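Local coordinates for protein ATP-dependent helicase FUN30 (Saccharomyces cerevisiae S288c, PDB 5GN1) that remodels nucleosomes as an ATP-dependent SNF2-family DNA helicase needed for DNA repair and heterochromatin organization, represented here by the C-terminal part of its ATPase domain, at residues I53-L58 with I310-I315; N59-K64 with L112-F117; E203-F208 with N275-D280. All blocks are in the same frame, centred on the assembly; numbering follows the deposited sequence.

Contact 1: I53-L58 with I310-I315; sequences IQYCEL and ITKDSI
The Tyr55 ring lies beside Ile310, the two side chains pointing the same way, with CE1 of Tyr55 3.6 Å from CG2 of Ile310. Over one face of the ring, offset toward its rim, sits CG2 of Ile53, a methyl that also meets Ile310 CD1. The aliphatic part of Lys312 crosses the tyrosine at about a right angle and comes obliquely to the ring, its CG 3.7 Å from Tyr55 CD1; the ammonium is too distant for more than a weak cation-pi attraction. Glu57 OE1 lies against CD and CB of Lys312, its charge not paired with NZ. Beneath these side chains the backbones run parallel: Ile310 N donates to Gln54 O, Cys56 N to Ile310 O at 2.8 Å, and Lys312 N to Cys56 O at 2.7 Å. Past the last of these bonds a water takes over, donating to Glu57 OE2 and to Lys312 O (2.7 Å) while accepting from Leu58 N. Cys56 and Thr311 point to the face that helix 185-200 covers. There CG2 of Thr311, anti to the backbone N, packs 3.6 Å from Leu58 CG, and its OG1 bonds to Ser111 O. Ser314 OG donates to Thr311 O at 2.7 Å and accepts from Glu316 N, capping helix 315-322. The pairing is that of an outermost strand, 49-56, from the N-terminal end of the chain, added in parallel alongside the interior strand 304-311 of the RecA-like sheet of the helicase C-terminal lobe.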
loop_
_atom_site.group_PDB
_atom_site.type_symbol
_atom_site.label_atom_id
_atom_site.label_comp_id
_atom_site.label_asym_id
_atom_site.label_seq_id
_atom_site.Cartn_x
_atom_site.Cartn_y
_atom_site.Cartn_z
ATOM N N ILE A 53 5.666 3.954 17.301
ATOM C CA ILE A 53 4.548 3.259 16.668
ATOM C C ILE A 53 3.325 4.149 16.803
ATOM O O ILE A 53 3.041 4.659 17.890
ATOM C CB ILE A 53 4.280 1.885 17.314
ATOM C CG1 ILE A 53 5.513 0.971 17.245
ATOM C CG2 ILE A 53 3.005 1.238 16.722
ATOM C CD1 ILE A 53 6.058 0.729 15.882
ATOM N N GLN A 54 2.607 4.354 15.709
ATOM C CA GLN A 54 1.346 5.079 15.747
ATOM C C GLN A 54 0.242 4.119 15.347
ATOM O O GLN A 54 0.246 3.601 14.225
ATOM C CB GLN A 54 1.360 6.286 14.814
ATOM C CG GLN A 54 0.022 7.000 14.716
ATOM C CD GLN A 54 -0.481 7.531 16.049
ATOM O OE1 GLN A 54 0.098 8.457 16.609
ATOM N NE2 GLN A 54 -1.576 6.951 16.555
ATOM N N TYR A 55 -0.694 3.872 16.259
ATOM C CA TYR A 55 -1.751 2.915 15.979
ATOM C C TYR A 55 -2.895 3.573 15.217
ATOM O O TYR A 55 -3.206 4.750 15.414
ATOM C CB TYR A 55 -2.248 2.265 17.276
ATOM C CG TYR A 55 -1.272 1.220 17.802
ATOM C CD1 TYR A 55 -1.099 0.018 17.130
ATOM C CD2 TYR A 55 -0.523 1.440 18.961
ATOM C CE1 TYR A 55 -0.213 -0.940 17.579
ATOM C CE2 TYR A 55 0.371 0.476 19.431
ATOM C CZ TYR A 55 0.514 -0.720 18.734
ATOM O OH TYR A 55 1.389 -1.703 19.165
ATOM N N CYS A 56 -3.491 2.799 14.312
ATOM C CA CYS A 56 -4.578 3.221 13.442
ATOM C C CYS A 56 -5.723 2.236 13.629
ATOM O O CYS A 56 -5.508 1.092 14.030
ATOM C CB CYS A 56 -4.140 3.259 11.937
ATOM S SG CYS A 56 -2.498 3.990 11.687
ATOM N N GLU A 57 -6.910 2.625 13.267
ATOM C CA GLU A 57 -8.003 1.705 13.336
ATOM C C GLU A 57 -8.510 1.411 11.943
ATOM O O GLU A 57 -8.332 2.172 11.054
ATOM C CB GLU A 57 -9.167 2.342 14.063
ATOM C CG GLU A 57 -9.075 2.556 15.572
ATOM C CD GLU A 57 -9.030 1.273 16.411
ATOM O OE1 GLU A 57 -8.241 1.226 17.321
ATOM O OE2 GLU A 57 -9.766 0.328 16.174
ATOM N N LEU A 58 -9.150 0.283 11.797
ATOM C CA LEU A 58 -9.901 -0.040 10.593
ATOM C C LEU A 58 -11.172 0.801 10.552
ATOM O O LEU A 58 -12.011 0.702 11.452
ATOM C CB LEU A 58 -10.258 -1.528 10.580
ATOM C CG LEU A 58 -9.152 -2.591 10.528
ATOM C CD1 LEU A 58 -9.688 -3.967 10.927
ATOM C CD2 LEU A 58 -8.566 -2.648 9.114
ATOM N N ILE A 310 0.532 1.373 12.302
ATOM C CA ILE A 310 0.116 0.002 12.574
ATOM C C ILE A 310 -1.380 -0.001 12.836
ATOM O O ILE A 310 -1.850 0.651 13.778
ATOM C CB ILE A 310 0.867 -0.605 13.768
ATOM C CG1 ILE A 310 2.345 -0.749 13.425
ATOM C CG2 ILE A 310 0.256 -1.967 14.151
ATOM C CD1 ILE A 310 3.136 -1.628 14.382
ATOM N N THR A 311 -2.131 -0.726 12.004
ATOM C CA THR A 311 -3.561 -0.870 12.217
ATOM C C THR A 311 -3.818 -1.871 13.342
ATOM O O THR A 311 -3.337 -3.012 13.301
ATOM C CB THR A 311 -4.257 -1.299 10.932
ATOM O OG1 THR A 311 -4.195 -0.215 9.983
ATOM C CG2 THR A 311 -5.719 -1.629 11.221
ATOM N N LYS A 312 -4.557 -1.424 14.355
ATOM C CA LYS A 312 -4.896 -2.266 15.494
ATOM C C LYS A 312 -5.937 -3.303 15.095
ATOM O O LYS A 312 -6.778 -3.063 14.222
ATOM C CB LYS A 312 -5.448 -1.417 16.642
ATOM C CG LYS A 312 -4.529 -1.268 17.846
ATOM C CD LYS A 312 -5.152 -0.297 18.857
ATOM C CE LYS A 312 -4.681 -0.573 20.274
ATOM N NZ LYS A 312 -5.499 0.185 21.270
ATOM N N ASP A 313 -5.883 -4.462 15.761
ATOM C CA ASP A 313 -6.832 -5.552 15.508
ATOM C C ASP A 313 -6.682 -6.058 14.073
ATOM O O ASP A 313 -7.661 -6.324 13.376
ATOM C CB ASP A 313 -8.268 -5.103 15.802
ATOM C CG ASP A 313 -9.281 -6.264 15.833
ATOM O OD1 ASP A 313 -8.892 -7.431 16.100
ATOM O OD2 ASP A 313 -10.482 -5.987 15.588
ATOM N N SER A 314 -5.433 -6.155 13.617
ATOM C CA SER A 314 -5.147 -6.526 12.243
ATOM C C SER A 314 -3.868 -7.342 12.206
ATOM O O SER A 314 -3.086 -7.366 13.160
ATOM C CB SER A 314 -5.003 -5.296 11.339
ATOM O OG SER A 314 -3.651 -4.868 11.312
ATOM N N ILE A 315 -3.650 -7.981 11.056
ATOM C CA ILE A 315 -2.449 -8.765 10.809
ATOM C C ILE A 315 -1.170 -7.956 11.004
ATOM O O ILE A 315 -0.104 -8.530 11.245
ATOM C CB ILE A 315 -2.531 -9.343 9.386
ATOM C CG1 ILE A 315 -1.387 -10.323 9.131
ATOM C CG2 ILE A 315 -2.553 -8.212 8.372
ATOM C CD1 ILE A 315 -1.573 -11.131 7.875
HETATM O O HOH W 1 -9.016 -1.521 14.044
#

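Contact 2: N59-K64 with L112-F117; sequences NAIQKK and LHPLLF
A capping box of Asn59 and Gln62 opens helix 60-82, and Gln62 packs on Pro114 in the turn that follows helix 100-110. The N-cap residue Asn59 accepts from Gln62 N through OD1 at 2.8 Å, the donor lying nearly on the line of the carbonyl. In return Asn59 N donates to Gln62 OE1 at 3.0 Å, reaching that oxygen from above the amide plane. With CG anti to its own carbonyl carbon (chi1 -64°), the glutamine lays CG against the proline, 3.5 Å from Pro114 CD and 3.6 Å from Pro114 CG. Its amide is gripped at both ends, since OE1 also accepts from Gly185 N and NE2 donates to Ala110 O; the helix start is thereby fastened to the ends of helices 185-200 and 100-110. Ile61 crosses the proline at about a right angle, its CG2 3.9 Å from Pro114 CB. Pro114 heads a short 3-10 turn, 114-116, closed by a bond from Phe117 N to Pro114 O. The His113 ring is bonded at both nitrogens: ND1 accepts from Leu115 N at 3.0 Å, the donor in the ring plane, and NE2 bonds to Trp181 O.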
loop_
_atom_site.group_PDB
_atom_site.type_symbol
_atom_site.label_atom_id
_atom_site.label_comp_id
_atom_site.label_asym_id
_atom_site.label_seq_id
_atom_site.Cartn_x
_atom_site.Cartn_y
_atom_site.Cartn_z
ATOM N N ASN A 59 -11.345 1.617 9.519
ATOM C CA ASN A 59 -12.621 2.306 9.427
ATOM C C ASN A 59 -13.711 1.304 9.014
ATOM O O ASN A 59 -13.477 0.092 8.905
ATOM C CB ASN A 59 -12.503 3.536 8.521
ATOM C CG ASN A 59 -12.451 3.212 7.013
ATOM O OD1 ASN A 59 -12.570 2.068 6.572
ATOM N ND2 ASN A 59 -12.250 4.256 6.220
ATOM N N ALA A 60 -14.934 1.802 8.833
ATOM C CA ALA A 60 -16.063 0.908 8.579
ATOM C C ALA A 60 -15.881 0.131 7.278
ATOM O O ALA A 60 -16.096 -1.089 7.236
ATOM C CB ALA A 60 -17.366 1.706 8.544
ATOM N N ILE A 61 -15.491 0.826 6.204
ATOM C CA ILE A 61 -15.280 0.175 4.912
ATOM C C ILE A 61 -14.196 -0.886 5.015
ATOM O O ILE A 61 -14.334 -1.990 4.467
ATOM C CB ILE A 61 -14.921 1.213 3.833
ATOM C CG1 ILE A 61 -15.839 2.430 3.887
ATOM C CG2 ILE A 61 -14.933 0.557 2.461
ATOM C CD1 ILE A 61 -15.237 3.654 3.196
ATOM N N GLN A 62 -13.090 -0.568 5.710
ATOM C CA GLN A 62 -12.010 -1.534 5.883
ATOM C C GLN A 62 -12.458 -2.728 6.711
ATOM O O GLN A 62 -12.079 -3.867 6.419
ATOM C CB GLN A 62 -10.802 -0.881 6.561
ATOM C CG GLN A 62 -10.122 0.234 5.781
ATOM C CD GLN A 62 -9.072 0.924 6.634
ATOM O OE1 GLN A 62 -9.362 1.914 7.313
ATOM N NE2 GLN A 62 -7.868 0.365 6.657
ATOM N N LYS A 63 -13.229 -2.482 7.772
ATOM C CA LYS A 63 -13.696 -3.579 8.614
ATOM C C LYS A 63 -14.495 -4.591 7.799
ATOM O O LYS A 63 -14.320 -5.802 7.962
ATOM C CB LYS A 63 -14.536 -3.026 9.769
ATOM C CG LYS A 63 -14.353 -3.758 11.098
ATOM C CD LYS A 63 -15.121 -3.062 12.234
ATOM C CE LYS A 63 -14.829 -1.545 12.301
ATOM N NZ LYS A 63 -13.530 -1.178 12.971
ATOM N N LYS A 64 -15.375 -4.107 6.915
ATOM C CA LYS A 64 -16.156 -5.003 6.061
ATOM C C LYS A 64 -15.253 -5.845 5.164
ATOM O O LYS A 64 -15.436 -7.064 5.046
ATOM C CB LYS A 64 -17.143 -4.193 5.218
ATOM C CG LYS A 64 -18.336 -3.655 6.014
ATOM C CD LYS A 64 -19.506 -3.301 5.092
ATOM C CE LYS A 64 -20.615 -2.562 5.833
ATOM N NZ LYS A 64 -21.741 -2.199 4.921
ATOM N N LEU A 112 -4.485 -1.407 5.031
ATOM C CA LEU A 112 -3.918 -0.186 4.457
ATOM C C LEU A 112 -4.965 0.736 3.848
ATOM O O LEU A 112 -5.014 1.924 4.190
ATOM C CB LEU A 112 -2.873 -0.541 3.389
ATOM C CG LEU A 112 -1.718 -1.355 3.942
ATOM C CD1 LEU A 112 -0.716 -1.761 2.846
ATOM C CD2 LEU A 112 -1.051 -0.575 5.075
ATOM N N HIS A 113 -5.781 0.226 2.918
ATOM C CA HIS A 113 -6.669 1.097 2.162
ATOM C C HIS A 113 -7.735 0.327 1.387
ATOM O O HIS A 113 -7.415 -0.627 0.664
ATOM C CB HIS A 113 -5.855 1.958 1.188
ATOM C CG HIS A 113 -6.510 3.260 0.879
ATOM N ND1 HIS A 113 -7.693 3.343 0.181
ATOM C CD2 HIS A 113 -6.165 4.530 1.198
ATOM C CE1 HIS A 113 -8.053 4.610 0.082
ATOM N NE2 HIS A 113 -7.147 5.349 0.699
ATOM N N PRO A 114 -9.010 0.711 1.523
ATOM C CA PRO A 114 -10.076 0.059 0.735
ATOM C C PRO A 114 -9.855 0.097 -0.757
ATOM O O PRO A 114 -10.297 -0.823 -1.461
ATOM C CB PRO A 114 -11.329 0.861 1.112
ATOM C CG PRO A 114 -11.052 1.360 2.503
ATOM C CD PRO A 114 -9.549 1.601 2.568
ATOM N N LEU A 115 -9.215 1.145 -1.281
ATOM C CA LEU A 115 -9.099 1.241 -2.732
ATOM C C LEU A 115 -8.067 0.290 -3.303
ATOM O O LEU A 115 -7.811 0.343 -4.502
ATOM C CB LEU A 115 -8.762 2.676 -3.159
ATOM C CG LEU A 115 -9.817 3.731 -2.794
ATOM C CD1 LEU A 115 -9.435 5.103 -3.380
ATOM C CD2 LEU A 115 -11.217 3.297 -3.235
ATOM N N LEU A 116 -7.455 -0.550 -2.470
ATOM C CA LEU A 116 -6.643 -1.666 -2.928
ATOM C C LEU A 116 -7.494 -2.874 -3.294
ATOM O O LEU A 116 -6.946 -3.949 -3.557
ATOM C CB LEU A 116 -5.629 -2.061 -1.848
ATOM C CG LEU A 116 -4.606 -0.992 -1.456
ATOM C CD1 LEU A 116 -3.835 -1.445 -0.211
ATOM C CD2 LEU A 116 -3.682 -0.680 -2.639
ATOM N N PHE A 117 -8.811 -2.701 -3.291
ATOM C CA PHE A 117 -9.775 -3.756 -3.576
ATOM C C PHE A 117 -10.809 -3.206 -4.541
ATOM O O PHE A 117 -10.988 -1.994 -4.661
ATOM C CB PHE A 117 -10.490 -4.249 -2.304
ATOM C CG PHE A 117 -9.578 -4.893 -1.306
ATOM C CD1 PHE A 117 -8.822 -4.115 -0.442
ATOM C CD2 PHE A 117 -9.477 -6.273 -1.226
ATOM C CE1 PHE A 117 -7.969 -4.695 0.473
ATOM C CE2 PHE A 117 -8.625 -6.864 -0.307
ATOM C CZ PHE A 117 -7.876 -6.076 0.545
#

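Contact 3: E203-F208 with N275-D280; sequences EKVLIF and NVIIFD
Asn275 spends both N-H bonds of its amide on the neighbouring chain segment: ND2 donates to Glu203 OE1 at 3.0 Å, nearly straight at 177°, and to Lys204 O at 3.1 Å. Both acceptors lie close to the amide plane, whereas the carboxylate is met from above its own plane, the two flat groups being turned 41° apart. A water touches Glu203 OE1 and Asn275 OD1, closing the small polar cluster. An alanine in place of Asn275 would probably leave Glu203 OE1 and Lys204 O without these amide donors and the carboxylate less firmly held.

Beyond it the strands run parallel, 17° apart, bonding in alternation: Leu206 N to Asn275 O, Ile277 N to Leu206 O at 2.8 Å, and Phe208 N to Ile277 O. A further bond, Phe279 N to Phe208 O, carries the pairing past the end of strand 275-278. On the face of Val205, Ile207 and Ile277, the CG2 methyl of Val205 packs 3.7 Å from Ile277 CG1, and helix 185-200 lies over Ile277. On the face of Leu206 and Phe208, the Phe208 ring presents its edge to Val276, with CD2 3.8 Å from CG1 of that valine, and Ile278 CD1 meets it obliquely at 4.2 Å from CD2. Strands 304-311 and 256-260 flank the pair, making these interior strands of the parallel sheet of the RecA-like C-terminal lobe. The middle of the pair thus rests on main-chain bonds between two hydrocarbon faces, while side-chain hydrogen bonds tie down its ends: those of Asn275 where the strands begin, and those of Asp280 to Ser209 OG and Leu210 N where they finish.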
loop_
_atom_site.group_PDB
_atom_site.type_symbol
_atom_site.label_atom_id
_atom_site.label_comp_id
_atom_site.label_asym_id
_atom_site.label_seq_id
_atom_site.Cartn_x
_atom_site.Cartn_y
_atom_site.Cartn_z
ATOM N N GLU A 203 8.968 21.049 9.133
ATOM C CA GLU A 203 10.014 20.118 8.747
ATOM C C GLU A 203 9.588 19.317 7.513
ATOM O O GLU A 203 8.451 19.408 7.045
ATOM C CB GLU A 203 10.364 19.190 9.928
ATOM C CG GLU A 203 11.153 19.904 11.058
ATOM C CD GLU A 203 11.333 19.051 12.324
ATOM O OE1 GLU A 203 10.677 17.988 12.441
ATOM O OE2 GLU A 203 12.151 19.433 13.200
ATOM N N LYS A 204 10.532 18.544 6.982
ATOM C CA LYS A 204 10.314 17.658 5.853
ATOM C C LYS A 204 10.218 16.213 6.335
ATOM O O LYS A 204 10.618 15.882 7.455
ATOM C CB LYS A 204 11.435 17.810 4.832
ATOM C CG LYS A 204 11.547 19.222 4.268
ATOM C CD LYS A 204 12.163 19.175 2.890
ATOM C CE LYS A 204 12.180 20.554 2.240
ATOM N NZ LYS A 204 12.354 20.469 0.756
ATOM N N VAL A 205 9.685 15.349 5.474
ATOM C CA VAL A 205 9.385 13.977 5.872
ATOM C C VAL A 205 9.542 13.054 4.667
ATOM O O VAL A 205 9.202 13.420 3.538
ATOM C CB VAL A 205 7.971 13.871 6.499
ATOM C CG1 VAL A 205 6.875 14.326 5.516
ATOM C CG2 VAL A 205 7.709 12.448 7.017
ATOM N N LEU A 206 10.071 11.851 4.922
ATOM C CA LEU A 206 10.066 10.747 3.961
ATOM C C LEU A 206 8.949 9.772 4.315
ATOM O O LEU A 206 8.805 9.393 5.479
ATOM C CB LEU A 206 11.394 9.992 3.968
ATOM C CG LEU A 206 12.664 10.843 3.959
ATOM C CD1 LEU A 206 13.904 9.951 3.994
ATOM C CD2 LEU A 206 12.640 11.757 2.739
ATOM N N ILE A 207 8.167 9.363 3.317
ATOM C CA ILE A 207 7.129 8.343 3.505
ATOM C C ILE A 207 7.511 7.119 2.677
ATOM O O ILE A 207 7.712 7.230 1.461
ATOM C CB ILE A 207 5.735 8.853 3.116
ATOM C CG1 ILE A 207 5.453 10.184 3.811
ATOM C CG2 ILE A 207 4.664 7.811 3.516
ATOM C CD1 ILE A 207 4.106 10.799 3.461
ATOM N N PHE A 208 7.615 5.958 3.332
ATOM C CA PHE A 208 7.994 4.706 2.681
ATOM C C PHE A 208 6.827 3.724 2.657
ATOM O O PHE A 208 6.102 3.592 3.649
ATOM C CB PHE A 208 9.162 4.037 3.412
ATOM C CG PHE A 208 10.457 4.737 3.244
ATOM C CD1 PHE A 208 11.237 4.504 2.129
ATOM C CD2 PHE A 208 10.911 5.623 4.215
ATOM C CE1 PHE A 208 12.455 5.159 1.969
ATOM C CE2 PHE A 208 12.126 6.272 4.072
ATOM C CZ PHE A 208 12.900 6.040 2.950
ATOM N N ASN A 275 12.281 13.486 9.458
ATOM C CA ASN A 275 11.137 12.671 9.838
ATOM C C ASN A 275 10.950 11.566 8.815
ATOM O O ASN A 275 11.172 11.770 7.619
ATOM C CB ASN A 275 9.858 13.490 9.945
ATOM C CG ASN A 275 9.982 14.596 10.966
ATOM O OD1 ASN A 275 9.700 14.398 12.150
ATOM N ND2 ASN A 275 10.409 15.764 10.515
ATOM N N VAL A 276 10.545 10.395 9.298
ATOM C CA VAL A 276 10.336 9.230 8.455
ATOM C C VAL A 276 9.038 8.570 8.900
ATOM O O VAL A 276 8.844 8.328 10.094
ATOM C CB VAL A 276 11.517 8.237 8.539
ATOM C CG1 VAL A 276 11.171 6.965 7.751
ATOM C CG2 VAL A 276 12.798 8.866 7.984
ATOM N N ILE A 277 8.141 8.315 7.951
ATOM C CA ILE A 277 6.899 7.606 8.203
ATOM C C ILE A 277 6.957 6.305 7.428
ATOM O O ILE A 277 7.117 6.317 6.200
ATOM C CB ILE A 277 5.672 8.431 7.799
ATOM C CG1 ILE A 277 5.650 9.752 8.573
ATOM C CG2 ILE A 277 4.400 7.634 8.048
ATOM C CD1 ILE A 277 4.498 10.626 8.200
ATOM N N ILE A 278 6.855 5.190 8.148
ATOM C CA ILE A 278 6.794 3.861 7.547
ATOM C C ILE A 278 5.309 3.568 7.398
ATOM O O ILE A 278 4.621 3.301 8.389
ATOM C CB ILE A 278 7.497 2.813 8.414
ATOM C CG1 ILE A 278 8.931 3.235 8.717
ATOM C CG2 ILE A 278 7.501 1.448 7.722
ATOM C CD1 ILE A 278 9.798 3.268 7.507
ATOM N N PHE A 279 4.787 3.687 6.170
ATOM C CA PHE A 279 3.343 3.551 6.011
ATOM C C PHE A 279 2.906 2.119 6.280
ATOM O O PHE A 279 1.806 1.890 6.799
ATOM C CB PHE A 279 2.915 4.004 4.622
ATOM C CG PHE A 279 1.430 4.206 4.473
ATOM C CD1 PHE A 279 0.839 5.414 4.832
ATOM C CD2 PHE A 279 0.624 3.196 3.959
ATOM C CE1 PHE A 279 -0.531 5.604 4.698
ATOM C CE2 PHE A 279 -0.746 3.385 3.804
ATOM C CZ PHE A 279 -1.322 4.592 4.173
ATOM N N ASP A 280 3.767 1.154 5.979
ATOM C CA ASP A 280 3.463 -0.252 6.209
ATOM C C ASP A 280 4.788 -0.957 6.431
ATOM O O ASP A 280 5.745 -0.733 5.684
ATOM C CB ASP A 280 2.687 -0.859 5.026
ATOM C CG ASP A 280 3.325 -0.532 3.673
ATOM O OD1 ASP A 280 4.259 -1.263 3.269
ATOM O OD2 ASP A 280 2.903 0.470 3.032
HETATM O O HOH W 2 10.579 16.073 14.252
#

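Overall arrangement
From the N terminus, strand 49-56 enters contact 1, whose partner at 310-315 comes some 250 residues later, so that contact 1 closes a large loop holding both others. The chain passes directly into helix 60-82, and contact 2 closes a largely helical loop at 112-117. Contact 3 follows in series, shutting the loop between 203-208 and 275-280 inside the C-terminal lobe. Contacts 1 and 3 lie in one parallel sheet, where strands 304-311 and 275-278 are neighbours; the centres of the two contacts lie about 17 Å apart. Contact 2 is joined to contact 1 by a probable Lys63 NZ to Leu58 O hydrogen bond and to contact 3 by packing of Leu112 on Asp280.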